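PDB 1D02: type II restriction enzyme MunI from Mycoplasma, which recognises the double-stranded DNA sequence 5'-CAATTG-3' as a homodimer and cleaves each strand after the first C, leaving 5'-phosphate ends. Local coordinates for residues P182-S185 and G186-V190. The protein carries 1 engineered substitution. Sequence-based numbering, arbitrary orientation.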
loop_
_atom_site.group_PDB
_atom_site.type_symbol
_atom_site.label_atom_id
_atom_site.label_comp_id
_atom_site.label_asym_id
_atom_site.label_seq_id
_atom_site.Cartn_x
_atom_site.Cartn_y
_atom_site.Cartn_z
ATOM N N PRO D 182 -18.717 14.408 0.615
ATOM C CA PRO D 182 -20.152 14.285 0.346
ATOM C C PRO D 182 -20.671 15.702 0.067
ATOM O O PRO D 182 -20.256 16.675 0.710
ATOM C CB PRO D 182 -20.697 13.754 1.677
ATOM C CG PRO D 182 -19.584 12.897 2.179
ATOM C CD PRO D 182 -18.357 13.762 1.899
ATOM N N ASN D 183 -21.533 15.839 -0.915
ATOM C CA ASN D 183 -22.080 17.162 -1.224
ATOM C C ASN D 183 -21.154 18.076 -2.000
ATOM O O ASN D 183 -21.591 19.140 -2.427
ATOM C CB ASN D 183 -22.522 17.936 0.029
ATOM C CG ASN D 183 -23.382 17.100 0.965
ATOM O OD1 ASN D 183 -24.283 16.376 0.531
ATOM N ND2 ASN D 183 -23.117 17.210 2.268
ATOM N N GLU D 184 -19.892 17.702 -2.181
ATOM C CA GLU D 184 -18.989 18.563 -2.932
ATOM C C GLU D 184 -19.296 18.372 -4.406
ATOM O O GLU D 184 -19.612 17.275 -4.837
ATOM C CB GLU D 184 -17.545 18.209 -2.633
ATOM C CG GLU D 184 -16.567 19.204 -3.220
ATOM C CD GLU D 184 -16.878 20.632 -2.797
ATOM O OE1 GLU D 184 -16.723 20.940 -1.596
ATOM O OE2 GLU D 184 -17.289 21.442 -3.663
ATOM N N SER D 185 -19.224 19.442 -5.181
ATOM C CA SER D 185 -19.518 19.300 -6.602
ATOM C C SER D 185 -18.287 18.855 -7.374
ATOM O O SER D 185 -17.187 18.798 -6.823
ATOM C CB SER D 185 -20.047 20.612 -7.183
ATOM O OG SER D 185 -19.052 21.612 -7.095
ATOM N N GLY D 186 -18.496 18.549 -8.650
ATOM C CA GLY D 186 -17.417 18.102 -9.514
ATOM C C GLY D 186 -16.338 19.149 -9.747
ATOM O O GLY D 186 -15.165 18.817 -9.945
ATOM N N GLU D 187 -16.719 20.423 -9.715
ATOM C CA GLU D 187 -15.764 21.492 -9.926
ATOM C C GLU D 187 -14.514 21.387 -9.035
ATOM O O GLU D 187 -13.385 21.527 -9.519
ATOM C CB GLU D 187 -16.477 22.847 -9.730
ATOM C CG GLU D 187 -15.585 24.061 -9.946
ATOM C CD GLU D 187 -16.335 25.390 -9.822
ATOM O OE1 GLU D 187 -17.167 25.533 -8.892
ATOM O OE2 GLU D 187 -16.078 26.297 -10.642
ATOM N N LYS D 188 -14.708 21.137 -7.743
ATOM C CA LYS D 188 -13.586 21.014 -6.826
ATOM C C LYS D 188 -12.650 19.858 -7.216
ATOM O O LYS D 188 -11.430 19.986 -7.112
ATOM C CB LYS D 188 -14.126 20.792 -5.412
ATOM C CG LYS D 188 -13.064 20.721 -4.352
ATOM C CD LYS D 188 -12.984 22.017 -3.559
ATOM C CE LYS D 188 -12.245 21.783 -2.235
ATOM N NZ LYS D 188 -13.053 21.023 -1.190
ATOM N N LEU D 189 -13.235 18.740 -7.641
ATOM C CA LEU D 189 -12.478 17.565 -8.070
ATOM C C LEU D 189 -11.609 17.935 -9.279
ATOM O O LEU D 189 -10.404 17.660 -9.303
ATOM C CB LEU D 189 -13.436 16.418 -8.455
ATOM C CG LEU D 189 -12.802 15.191 -9.123
ATOM C CD1 LEU D 189 -11.934 14.449 -8.117
ATOM C CD2 LEU D 189 -13.910 14.268 -9.673
ATOM N N VAL D 190 -12.223 18.568 -10.264
ATOM C CA VAL D 190 -11.488 18.946 -11.472
ATOM C C VAL D 190 -10.438 20.021 -11.165
ATOM O O VAL D 190 -9.323 19.982 -11.718
ATOM C CB VAL D 190 -12.456 19.429 -12.618
ATOM C CG1 VAL D 190 -11.643 19.785 -13.867
ATOM C CG2 VAL D 190 -13.450 18.307 -12.989
HETATM O O HOH W 1 -19.879 23.466 -9.015
#
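E184 and S185 meet the first turn of helix 186-197 where the chain, having left strand 177-180, at one edge of the subunit's sheet, winds into its last helix. This loop-to-helix junction is structural packing, its nearest atom about 12 Å from the DNA. G186 comes first, buried and without a side chain; its N-H bonds to Q25 OE1, and an i to i+4 bond of the opening turn runs from V190 N to G186 O, 3.0 Å. Just before it, S185 O accepts a hydrogen bond from W180 NE1, which ties the loop to strand 177-180. E187 follows on the exposed side, where a charged group can stay in solvent. Its CB lies 3.9 Å from S185 OG, and the extended chain carries the carboxylate outward; one water, 2.8 Å from S185 OG, also gives a weak bond to E187 OE1. A small hydroxyl suits S185 because chi1 of 63° turns OG toward the start of the helix, where that water can bond to it. K188 makes the main side-chain contact with E184. Its CB sits 3.6 Å from E184 CG, and the two chains cross at about a right angle, methylene against methylene. Bends at chi2 and chi4 then bring K188 NZ round to E184 OE1 in a long salt bridge of 3.7 Å. Next, L189 lies against F178, W180 and helix 27-34, V190 against helices 12-21 and 27-34. The bend of E184 at chi2 (54°) folds its carboxylate back, and S185 N bonds to E184 OE2, 3.2 Å away, from above the carboxylate plane. The two oxygens of E184 thus divide their work between a backbone N-H and a lysine, and a negative charge beside the N-terminal turn would probably be favoured by the helix dipole as well as by K188.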